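Local coordinates for uncharacterized protein (Leptospirillum rubarum, PDB 3OMD) that is of unknown function but folds as a single, largely helical chain without strands and belongs to the DUF5069 family, at residues A66-S71 and Q76-W81; D121-G126 and L137-K142. One frame throughout, in Å; residues are numbered along the deposited sequence. Where two conformers were deposited one is given.

Contact 1. Residues A66-S71 and Q76-W81; sequences AEAVKS and QDMLAW
Two consecutive helices, 62-69 and 75-85, meet here through A68 and V69 on the first and M78 and W81 on the second. A68 directs its methyl toward the indole of W81. CB sits 3.4 Å from the centroid of the five-membered ring and 13° off the ring normal, a CH-pi contact over the face and not at an edge. The distances to single ring atoms agree: W81 CE2 lies 3.4 Å and W81 CD2 3.5 Å from A68 CB, so the methyl rests on the pyrrole part of the indole near the ring fusion. The indole gets there because its CG is anti to the backbone N (chi1 -174°), which sends the ring across to the first helix. The pair joins two consecutive helices linked by a short loop; four residues separate the segments, and the CA atoms of V69 and M78 come within 6.2 Å. M78, modelled as selenomethionine, is bent at both chi2 and chi3, and this fold-back brings SE toward V69 while leaving it 4.2 Å from A68 CB. V69 CG1 is placed only 3.0 Å from M78 SE, shorter than normal contact, so the exact position of that side-chain end is doubtful. No hydrogen bond crosses between the segments. Two carbonyl oxygens of segment 66-71 find partners elsewhere: V69 O accepts from R34, and A68 O from R72, a residue that the side chains of M78 and W81 also touch.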
loop_
_atom_site.group_PDB
_atom_site.type_symbol
_atom_site.label_atom_id
_atom_site.label_comp_id
_atom_site.label_asym_id
_atom_site.label_seq_id
_atom_site.Cartn_x
_atom_site.Cartn_y
_atom_site.Cartn_z
ATOM N N ALA A 66 -9.916 -5.764 6.963
ATOM C CA ALA A 66 -10.675 -6.159 5.786
ATOM C C ALA A 66 -12.163 -6.177 6.114
ATOM O O ALA A 66 -12.968 -5.779 5.283
ATOM C CB ALA A 66 -10.198 -7.540 5.239
ATOM N N GLU A 67 -12.532 -6.662 7.296
ATOM C CA GLU A 67 -13.948 -6.642 7.689
ATOM C C GLU A 67 -14.480 -5.219 7.827
ATOM O O GLU A 67 -15.607 -4.913 7.398
ATOM C CB GLU A 67 -14.160 -7.386 9.011
ATOM C CG GLU A 67 -15.662 -7.447 9.453
ATOM C CD GLU A 67 -16.567 -8.205 8.470
ATOM O OE1 GLU A 67 -16.043 -9.114 7.767
ATOM O OE2 GLU A 67 -17.792 -7.883 8.393
ATOM N N ALA A 68 -13.647 -4.333 8.371
ATOM C CA ALA A 68 -14.079 -2.969 8.610
ATOM C C ALA A 68 -14.382 -2.221 7.321
ATOM O O ALA A 68 -15.330 -1.407 7.286
ATOM C CB ALA A 68 -13.020 -2.196 9.412
ATOM N N VAL A 69 -13.633 -2.491 6.254
ATOM C CA VAL A 69 -13.859 -1.760 5.022
ATOM C C VAL A 69 -15.197 -2.124 4.371
ATOM O O VAL A 69 -15.752 -1.292 3.652
ATOM C CB VAL A 69 -12.692 -1.870 4.008
ATOM C CG1 VAL A 69 -11.388 -1.433 4.628
ATOM C CG2 VAL A 69 -12.630 -3.239 3.390
ATOM N N LYS A 70 -15.753 -3.291 4.709
ATOM C CA LYS A 70 -17.052 -3.714 4.148
ATOM C C LYS A 70 -18.224 -2.811 4.479
ATOM O O LYS A 70 -19.189 -2.780 3.706
ATOM C CB LYS A 70 -17.421 -5.137 4.580
ATOM C CG LYS A 70 -16.370 -6.154 4.160
ATOM C CD LYS A 70 -16.828 -7.561 4.600
ATOM C CE LYS A 70 -15.884 -8.703 4.250
ATOM N NZ LYS A 70 -16.348 -10.071 4.741
ATOM N N SER A 71 -18.237 -2.166 5.646
ATOM C CA SER A 71 -19.332 -1.247 5.978
ATOM C C SER A 71 -18.910 0.219 5.848
ATOM O O SER A 71 -19.681 1.138 6.181
ATOM C CB SER A 71 -19.888 -1.519 7.375
ATOM O OG SER A 71 -18.820 -1.351 8.299
ATOM N N GLN A 76 -12.866 8.419 4.216
ATOM C CA GLN A 76 -12.933 9.078 5.507
ATOM C C GLN A 76 -13.417 8.104 6.566
ATOM O O GLN A 76 -12.989 8.176 7.725
ATOM C CB GLN A 76 -13.794 10.341 5.463
ATOM C CG GLN A 76 -13.023 11.558 4.875
ATOM C CD GLN A 76 -11.872 12.059 5.775
ATOM O OE1 GLN A 76 -12.063 12.305 6.969
ATOM N NE2 GLN A 76 -10.696 12.211 5.200
ATOM N N ASP A 77 -14.297 7.175 6.171
ATOM C CA ASP A 77 -14.797 6.247 7.140
ATOM C C ASP A 77 -13.764 5.198 7.508
ATOM O O ASP A 77 -13.636 4.827 8.689
ATOM C CB ASP A 77 -16.131 5.695 6.678
ATOM C CG ASP A 77 -17.216 6.817 6.748
ATOM O OD1 ASP A 77 -17.307 7.478 7.812
ATOM O OD2 ASP A 77 -17.849 7.125 5.753
HETATM N N MSE A 78 -12.980 4.756 6.528
HETATM C CA MSE A 78 -11.921 3.835 6.874
HETATM C C MSE A 78 -10.831 4.522 7.716
HETATM O O MSE A 78 -10.271 3.939 8.631
HETATM C CB MSE A 78 -11.314 3.224 5.609
HETATM C CG MSE A 78 -12.067 2.155 5.034
HETATM SE SE MSE A 78 -12.319 0.729 6.496
HETATM C CE MSE A 78 -10.473 0.401 7.110
ATOM N N LEU A 79 -10.542 5.783 7.407
ATOM C CA LEU A 79 -9.557 6.532 8.195
ATOM C C LEU A 79 -10.033 6.663 9.645
ATOM O O LEU A 79 -9.235 6.482 10.590
ATOM C CB LEU A 79 -9.299 7.917 7.574
ATOM C CG LEU A 79 -8.350 8.852 8.371
ATOM C CD1 LEU A 79 -6.963 8.202 8.486
ATOM C CD2 LEU A 79 -8.263 10.190 7.708
ATOM N N ALA A 80 -11.328 6.957 9.841
ATOM C CA ALA A 80 -11.849 7.096 11.204
ATOM C C ALA A 80 -11.726 5.750 11.934
ATOM O O ALA A 80 -11.413 5.714 13.141
ATOM C CB ALA A 80 -13.282 7.608 11.197
ATOM N N TRP A 81 -11.943 4.639 11.228
ATOM C CA TRP A 81 -11.793 3.332 11.873
ATOM C C TRP A 81 -10.330 3.102 12.308
ATOM O O TRP A 81 -10.048 2.696 13.445
ATOM C CB TRP A 81 -12.265 2.201 10.920
ATOM C CG TRP A 81 -12.273 0.865 11.598
ATOM C CD1 TRP A 81 -13.300 0.304 12.312
ATOM C CD2 TRP A 81 -11.206 -0.101 11.596
ATOM N NE1 TRP A 81 -12.928 -0.944 12.778
ATOM C CE2 TRP A 81 -11.651 -1.218 12.351
ATOM C CE3 TRP A 81 -9.917 -0.119 11.042
ATOM C CZ2 TRP A 81 -10.861 -2.351 12.560
ATOM C CZ3 TRP A 81 -9.087 -1.268 11.284
ATOM C CH2 TRP A 81 -9.596 -2.365 12.019
#

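Contact 2. Residues D121-G126 and L137-K142; sequences DSLAPG and LDLEEK
L139 and A124 meet through methyl groups alone: the CB of A124 lies 4.0 Å from L139 CD2, and L139 CD1 is equally near, so the alanine methyl faces the fork of the leucine. The same CD2 approaches the CB of L123 at 3.9 Å, which makes this one branch the point shared by both residues. L139 reaches across because its CG stands opposite its own backbone N (chi1 177°). Beside this, L123 extends CD1 to the base of E140, with CD1 3.6 Å from E140 CB. The two side chains cross at about a right angle, and E140 contributes its aliphatic part chiefly, although E140 OE1 also comes within 3.8 Å of L123 CD1. No hydrogen bond passes between the segments, and the contacts are mainly between carbon atoms. An alanine in place of L139 would probably open a gap beside the CB atoms of L123 and A124, leaving both without the branch that now meets them. The joined parts are two helix ends: helix 110-123 stops where A124 leaves helical torsions (phi -159°), and helix 133-140 gives way at E141. The second end is a Schellman motif, with K142 at positive phi as its C-prime residue; K142 N bonds to L139 O at 3.1 Å, and R143 N to D138 O. Further out, L139 also touches R120 and E140 touches V119, which extends the contact back along helix 110-123. On the other flank, D138 and E141 both form salt bridges with R143, and E141 has further partners in R28 and Y44.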
loop_
_atom_site.group_PDB
_atom_site.type_symbol
_atom_site.label_atom_id
_atom_site.label_comp_id
_atom_site.label_asym_id
_atom_site.label_seq_id
_atom_site.Cartn_x
_atom_site.Cartn_y
_atom_site.Cartn_z
ATOM N N ASP A 121 14.362 -2.462 -15.216
ATOM C CA ASP A 121 14.877 -2.392 -16.591
ATOM C C ASP A 121 13.812 -2.860 -17.612
ATOM O O ASP A 121 13.787 -2.378 -18.767
ATOM C CB ASP A 121 16.192 -3.165 -16.699
ATOM C CG ASP A 121 17.381 -2.458 -15.979
ATOM O OD1 ASP A 121 17.284 -1.290 -15.486
ATOM O OD2 ASP A 121 18.435 -3.126 -15.868
ATOM N N SER A 122 12.940 -3.786 -17.210
ATOM C CA SER A 122 11.841 -4.235 -18.091
ATOM C C SER A 122 10.777 -3.166 -18.292
ATOM O O SER A 122 10.096 -3.145 -19.320
ATOM C CB SER A 122 11.193 -5.544 -17.604
ATOM O OG SER A 122 10.329 -5.342 -16.461
ATOM N N LEU A 123 10.645 -2.260 -17.336
ATOM C CA LEU A 123 9.610 -1.223 -17.402
ATOM C C LEU A 123 10.136 0.054 -18.005
ATOM O O LEU A 123 9.446 0.687 -18.811
ATOM C CB LEU A 123 9.067 -0.920 -15.992
ATOM C CG LEU A 123 8.264 -2.005 -15.267
ATOM C CD1 LEU A 123 8.145 -1.648 -13.795
ATOM C CD2 LEU A 123 6.898 -2.198 -15.864
ATOM N N ALA A 124 11.342 0.456 -17.601
ATOM C CA ALA A 124 11.880 1.750 -18.019
ATOM C C ALA A 124 13.398 1.741 -17.870
ATOM O O ALA A 124 13.943 2.200 -16.849
ATOM C CB ALA A 124 11.249 2.872 -17.244
ATOM N N PRO A 125 14.139 1.206 -18.842
ATOM C CA PRO A 125 15.536 0.966 -18.434
ATOM C C PRO A 125 16.431 2.211 -18.261
ATOM O O PRO A 125 17.533 2.103 -17.733
ATOM C CB PRO A 125 16.077 0.077 -19.561
ATOM C CG PRO A 125 15.187 0.343 -20.728
ATOM C CD PRO A 125 13.820 0.594 -20.139
ATOM N N GLY A 126 15.957 3.374 -18.698
ATOM C CA GLY A 126 16.733 4.606 -18.580
ATOM C C GLY A 126 16.592 5.242 -17.204
ATOM O O GLY A 126 17.116 6.332 -16.954
ATOM N N LEU A 137 6.785 0.596 -7.765
ATOM C CA LEU A 137 5.347 0.319 -7.881
ATOM C C LEU A 137 4.649 1.405 -8.710
ATOM O O LEU A 137 3.814 1.081 -9.562
ATOM C CB LEU A 137 4.714 0.220 -6.494
ATOM C CG LEU A 137 5.069 -1.049 -5.708
ATOM C CD1 LEU A 137 4.601 -0.925 -4.269
ATOM C CD2 LEU A 137 4.422 -2.274 -6.351
ATOM N N ASP A 138 4.914 2.686 -8.434
ATOM C CA ASP A 138 4.276 3.743 -9.232
ATOM C C ASP A 138 4.675 3.625 -10.697
ATOM O O ASP A 138 3.862 3.907 -11.584
ATOM C CB ASP A 138 4.650 5.132 -8.701
ATOM C CG ASP A 138 3.729 5.624 -7.620
ATOM O OD1 ASP A 138 2.636 5.056 -7.418
ATOM O OD2 ASP A 138 4.120 6.628 -6.996
ATOM N N LEU A 139 5.937 3.264 -10.960
ATOM C CA LEU A 139 6.387 3.134 -12.357
ATOM C C LEU A 139 5.598 2.023 -13.046
ATOM O O LEU A 139 5.095 2.232 -14.177
ATOM C CB LEU A 139 7.896 2.822 -12.380
ATOM C CG LEU A 139 8.520 2.582 -13.756
ATOM C CD1 LEU A 139 8.561 3.905 -14.481
ATOM C CD2 LEU A 139 9.936 2.022 -13.580
ATOM N N GLU A 140 5.485 0.861 -12.384
ATOM C CA GLU A 140 4.771 -0.273 -12.985
ATOM C C GLU A 140 3.291 0.083 -13.198
ATOM O O GLU A 140 2.646 -0.415 -14.156
ATOM C CB GLU A 140 4.914 -1.535 -12.131
ATOM C CG GLU A 140 4.125 -2.733 -12.704
ATOM C CD GLU A 140 4.780 -4.127 -12.566
ATOM O OE1 GLU A 140 5.921 -4.269 -12.074
ATOM O OE2 GLU A 140 4.120 -5.119 -13.000
ATOM N N GLU A 141 2.748 0.920 -12.301
ATOM C CA GLU A 141 1.327 1.271 -12.338
ATOM C C GLU A 141 1.083 2.576 -13.128
ATOM O O GLU A 141 0.046 3.240 -13.010
ATOM C CB GLU A 141 0.773 1.357 -10.919
ATOM C CG GLU A 141 0.731 -0.060 -10.291
ATOM C CD GLU A 141 0.320 -0.107 -8.869
ATOM O OE1 GLU A 141 0.210 0.945 -8.180
ATOM O OE2 GLU A 141 0.162 -1.261 -8.406
ATOM N N LYS A 142 2.065 2.918 -13.958
ATOM C CA LYS A 142 1.907 3.962 -15.006
ATOM C C LYS A 142 1.634 5.366 -14.452
ATOM O O LYS A 142 0.962 6.194 -15.097
ATOM C CB LYS A 142 0.839 3.545 -16.052
ATOM C CG LYS A 142 1.094 2.167 -16.662
ATOM C CD LYS A 142 -0.007 1.825 -17.679
ATOM C CE LYS A 142 0.302 0.498 -18.365
ATOM N NZ LYS A 142 -0.440 0.402 -19.656
#

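In the fold
From the N terminus the chain first lays down helices 26-38 and 50-58, then reaches contact 1, where the short turn between helices 62-69 and 75-85 is closed. Helix 92-104 follows, and contact 2 closes the longer connection of nine residues between helices 110-123 and 133-140. The contacts are in series and neither nest nor cross. Their centres are 31 Å apart and their nearest atoms about 17 Å, on opposite sides of the chain's centre, so they do not touch. Helix 26-38 reaches both neighbourhoods, meeting the segments of contact 1 at several points along its length and segment 137-142 near its start.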